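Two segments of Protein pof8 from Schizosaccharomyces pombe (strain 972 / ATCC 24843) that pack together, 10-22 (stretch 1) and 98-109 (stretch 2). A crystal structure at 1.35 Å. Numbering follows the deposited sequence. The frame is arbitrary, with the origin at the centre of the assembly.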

# COMPACT_ATOMS: atom_id res chain seq x y z
N LYS A 10 0.26 13.46 -11.10
CA LYS A 10 1.21 12.36 -11.22
C LYS A 10 1.72 11.92 -9.85
O LYS A 10 1.72 12.68 -8.88
CB LYS A 10 2.39 12.77 -12.10
CG LYS A 10 1.97 13.18 -13.50
N ASN A 11 2.14 10.66 -9.79
CA ASN A 11 2.90 10.12 -8.66
C ASN A 11 2.05 9.95 -7.40
O ASN A 11 2.57 10.02 -6.28
CB ASN A 11 4.19 10.91 -8.41
CG ASN A 11 5.06 10.96 -9.64
OD1 ASN A 11 5.24 9.95 -10.32
ND2 ASN A 11 5.57 12.15 -9.96
N LEU A 12 0.76 9.65 -7.56
CA LEU A 12 -0.13 9.42 -6.44
C LEU A 12 -0.31 7.94 -6.10
O LEU A 12 -0.83 7.64 -5.02
CB LEU A 12 -1.53 9.99 -6.73
CG LEU A 12 -1.70 11.50 -6.86
CD1 LEU A 12 -3.17 11.83 -7.18
CD2 LEU A 12 -1.28 12.20 -5.58
N LEU A 13 0.09 7.03 -6.98
CA LEU A 13 -0.36 5.64 -6.93
C LEU A 13 0.77 4.72 -6.49
O LEU A 13 1.86 4.76 -7.06
CB LEU A 13 -0.84 5.18 -8.30
CG LEU A 13 -1.86 6.05 -9.03
CD1 LEU A 13 -2.12 5.47 -10.42
CD2 LEU A 13 -3.16 6.15 -8.23
N THR A 14 0.50 3.89 -5.48
CA THR A 14 1.44 2.85 -5.08
C THR A 14 0.77 1.49 -5.14
O THR A 14 -0.34 1.32 -4.62
CB THR A 14 2.00 3.06 -3.66
OG1 THR A 14 0.95 2.95 -2.69
CG2 THR A 14 2.68 4.42 -3.55
N ARG A 15 1.43 0.53 -5.76
CA ARG A 15 0.99 -0.85 -5.69
C ARG A 15 1.58 -1.48 -4.44
O ARG A 15 2.78 -1.34 -4.18
CB ARG A 15 1.46 -1.62 -6.92
CG ARG A 15 1.21 -3.12 -6.82
CD ARG A 15 1.58 -3.83 -8.10
NE ARG A 15 0.51 -3.70 -9.09
CZ ARG A 15 0.58 -2.92 -10.16
NH1 ARG A 15 1.66 -2.19 -10.39
NH2 ARG A 15 -0.45 -2.88 -11.00
N ILE A 16 0.74 -2.13 -3.64
CA ILE A 16 1.18 -2.91 -2.49
C ILE A 16 1.09 -4.37 -2.88
O ILE A 16 0.05 -4.83 -3.35
CB ILE A 16 0.31 -2.63 -1.26
CG1 ILE A 16 0.13 -1.13 -1.02
CG2 ILE A 16 0.89 -3.34 -0.03
CD1 ILE A 16 1.41 -0.40 -0.74
N LYS A 17 2.19 -5.10 -2.71
CA LYS A 17 2.24 -6.52 -3.05
C LYS A 17 2.49 -7.37 -1.82
O LYS A 17 3.10 -6.92 -0.84
CB LYS A 17 3.35 -6.81 -4.07
CG LYS A 17 3.14 -6.11 -5.40
CD LYS A 17 4.08 -6.63 -6.47
CE LYS A 17 5.52 -6.26 -6.17
NZ LYS A 17 6.43 -6.82 -7.21
N ASN A 18 2.02 -8.62 -1.89
CA ASN A 18 2.19 -9.64 -0.85
C ASN A 18 1.31 -9.40 0.37
O ASN A 18 1.65 -9.82 1.48
CB ASN A 18 3.66 -9.86 -0.50
CG ASN A 18 4.48 -10.21 -1.71
OD1 ASN A 18 4.09 -11.06 -2.51
ND2 ASN A 18 5.62 -9.54 -1.87
N LEU A 19 0.16 -8.77 0.16
CA LEU A 19 -0.87 -8.75 1.19
C LEU A 19 -1.41 -10.16 1.41
O LEU A 19 -1.39 -11.01 0.51
CB LEU A 19 -2.03 -7.87 0.74
CG LEU A 19 -1.72 -6.37 0.66
CD1 LEU A 19 -2.75 -5.65 -0.18
CD2 LEU A 19 -1.64 -5.78 2.07
N HIS A 20 -1.88 -10.42 2.62
CA HIS A 20 -2.57 -11.67 2.88
C HIS A 20 -3.80 -11.77 1.98
O HIS A 20 -4.57 -10.80 1.88
CB HIS A 20 -2.98 -11.77 4.34
CG HIS A 20 -3.46 -13.12 4.73
ND1 HIS A 20 -4.70 -13.62 4.36
CD2 HIS A 20 -2.86 -14.11 5.43
CE1 HIS A 20 -4.83 -14.85 4.83
NE2 HIS A 20 -3.73 -15.17 5.47
N PRO A 21 -4.01 -12.90 1.29
CA PRO A 21 -5.06 -12.95 0.26
C PRO A 21 -6.47 -12.79 0.81
O PRO A 21 -7.38 -12.46 0.04
CB PRO A 21 -4.86 -14.33 -0.39
CG PRO A 21 -4.16 -15.14 0.66
CD PRO A 21 -3.23 -14.15 1.35
N LEU A 22 -6.69 -13.02 2.10
CA LEU A 22 -8.03 -12.95 2.66
C LEU A 22 -8.25 -11.69 3.49
O LEU A 22 -9.21 -11.62 4.27
CB LEU A 22 -8.39 -14.24 3.38
CG LEU A 22 -8.48 -15.44 2.41
CD1 LEU A 22 -8.40 -16.76 3.14
CD2 LEU A 22 -9.74 -15.37 1.55
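Stretch 2 (98-109) SRPFLIAELITG

Stretch 2 lies alongside stretch 1 as an antiparallel β partner: the axes of strands 13-17 and 103-106 approach to 4.4 Å, and their N-to-C directions differ by 154°. The register follows from the backbone bonds. Arg 15 and Glu 105 form a hydrogen-bonded pair, with Arg 15 N donating to Glu 105 O at 2.8 Å and Glu 105 N returning to Arg 15 O at 2.9 Å. Lys 17 and Ile 103 repeat the pattern, Lys 17 N to Ile 103 O at 2.8 Å and Ile 103 N to Lys 17 O at 3.2 Å. Between these pairs Ile 16 faces Ala 104 without such bonds, and their CA atoms come to 4.5 Å.

Beyond Thr 14 and Leu 106, Ile 107 N donates to Leu 13 O (3.0 Å, nearly linear at 175°). The reciprocal link is made by water 1, which accepts from Leu 13 N at 2.9 Å and donates to Ile 107 O at 2.7 Å. At the other end, Asn 18 has left the strand with positive phi, and its ND2 satisfies Phe 101 O at 2.9 Å. Water 2 donates to Leu 19 O at 2.8 Å and accepts from Arg 99 NH1 at 3.1 Å. His 20 N and Arg 99 NH2, 3.3 Å apart, are both donors and form no hydrogen bond. Pro 100 O is buried by the contact without any partner in the model.

Side chains alternate between the two faces of the sheet. On the face carrying Arg 15, Lys 17, Ile 103 and Glu 105, a salt bridge joins Lys 17 NZ to Glu 105 OE1 at 3.0 Å, a diagonal link between neighbouring pairs. On the face of Thr 14 and Ile 16, packing is apolar: Ile 16 CD1 meets Ala 104 CB at 3.6 Å.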

# COMPACT_ATOMS: atom_id res chain seq x y z
N SER A 98 6.63 -18.55 6.03
CA SER A 98 6.66 -18.69 4.57
C SER A 98 6.01 -17.51 3.85
O SER A 98 5.94 -17.52 2.62
CB SER A 98 5.98 -19.99 4.14
OG SER A 98 4.64 -20.05 4.58
N ARG A 99 5.55 -16.52 4.58
CA ARG A 99 4.95 -15.35 3.97
C ARG A 99 6.04 -14.44 3.39
O ARG A 99 7.11 -14.30 3.99
CB ARG A 99 4.14 -14.58 5.01
CG ARG A 99 3.11 -15.45 5.75
CD ARG A 99 1.77 -15.38 5.05
NE ARG A 99 1.50 -14.00 4.66
CZ ARG A 99 0.95 -13.63 3.51
NH1 ARG A 99 0.58 -14.54 2.63
NH2 ARG A 99 0.76 -12.34 3.26
N PRO A 100 5.80 -13.81 2.24
CA PRO A 100 6.78 -12.87 1.69
C PRO A 100 6.64 -11.50 2.32
O PRO A 100 5.65 -11.18 2.98
CB PRO A 100 6.43 -12.83 0.20
CG PRO A 100 4.99 -13.28 0.11
CD PRO A 100 4.57 -13.87 1.43
N PHE A 101 7.68 -10.68 2.14
CA PHE A 101 7.66 -9.32 2.66
C PHE A 101 6.73 -8.43 1.83
O PHE A 101 6.71 -8.49 0.60
CB PHE A 101 9.06 -8.71 2.66
CG PHE A 101 9.99 -9.30 3.68
CD1 PHE A 101 9.81 -9.05 5.03
CD2 PHE A 101 11.05 -10.09 3.29
CE1 PHE A 101 10.67 -9.60 5.97
CE2 PHE A 101 11.92 -10.64 4.22
CZ PHE A 101 11.72 -10.39 5.56
N LEU A 102 5.97 -7.59 2.53
CA LEU A 102 5.20 -6.54 1.86
C LEU A 102 6.13 -5.61 1.08
O LEU A 102 7.19 -5.20 1.56
CB LEU A 102 4.42 -5.75 2.91
CG LEU A 102 3.25 -6.52 3.52
CD1 LEU A 102 2.85 -5.95 4.86
CD2 LEU A 102 2.06 -6.50 2.56
N ILE A 103 5.70 -5.27 -0.14
CA ILE A 103 6.44 -4.42 -1.06
C ILE A 103 5.51 -3.31 -1.54
O ILE A 103 4.33 -3.56 -1.78
CB ILE A 103 6.92 -5.24 -2.28
CG1 ILE A 103 7.99 -6.25 -1.85
CG2 ILE A 103 7.42 -4.33 -3.41
CD1 ILE A 103 8.39 -7.19 -2.96
N ALA A 104 6.04 -2.10 -1.67
CA ALA A 104 5.30 -0.99 -2.26
C ALA A 104 6.09 -0.41 -3.42
O ALA A 104 7.30 -0.16 -3.28
CB ALA A 104 4.98 0.10 -1.23
N GLU A 105 5.43 -0.20 -4.55
CA GLU A 105 6.06 0.32 -5.76
C GLU A 105 5.22 1.46 -6.31
O GLU A 105 3.99 1.37 -6.37
CB GLU A 105 6.16 -0.76 -6.85
CG GLU A 105 6.73 -2.09 -6.39
CD GLU A 105 6.66 -3.15 -7.48
OE1 GLU A 105 7.50 -4.07 -7.47
OE2 GLU A 105 5.75 -3.07 -8.34
N LEU A 106 5.89 2.53 -6.74
CA LEU A 106 5.20 3.64 -7.38
C LEU A 106 4.78 3.22 -8.79
O LEU A 106 5.58 2.65 -9.54
CB LEU A 106 6.14 4.84 -7.45
CG LEU A 106 5.50 6.17 -7.85
CD1 LEU A 106 4.60 6.70 -6.74
CD2 LEU A 106 6.59 7.19 -8.20
N ILE A 107 3.53 3.49 -9.14
CA ILE A 107 3.02 3.19 -10.46
C ILE A 107 3.26 4.40 -11.35
O ILE A 107 2.89 5.53 -10.99
CB ILE A 107 1.52 2.83 -10.40
CG1 ILE A 107 1.30 1.60 -9.52
CG2 ILE A 107 0.97 2.58 -11.80
CD1 ILE A 107 -0.16 1.21 -9.33
N THR A 108 3.90 4.19 -12.50
CA THR A 108 4.31 5.28 -13.37
C THR A 108 4.02 4.91 -14.82
O THR A 108 3.43 3.86 -15.11
CB THR A 108 5.80 5.60 -13.21
OG1 THR A 108 6.57 4.43 -13.53
CG2 THR A 108 6.12 6.05 -11.78
N GLY A 109 4.44 5.78 -15.74
CA GLY A 109 4.41 5.46 -17.15
C GLY A 109 3.02 5.13 -17.65
O GLY A 109 2.02 5.73 -17.23
O HOH W 1 1.58 7.29 -9.45
O HOH W 2 0.55 -12.91 0.05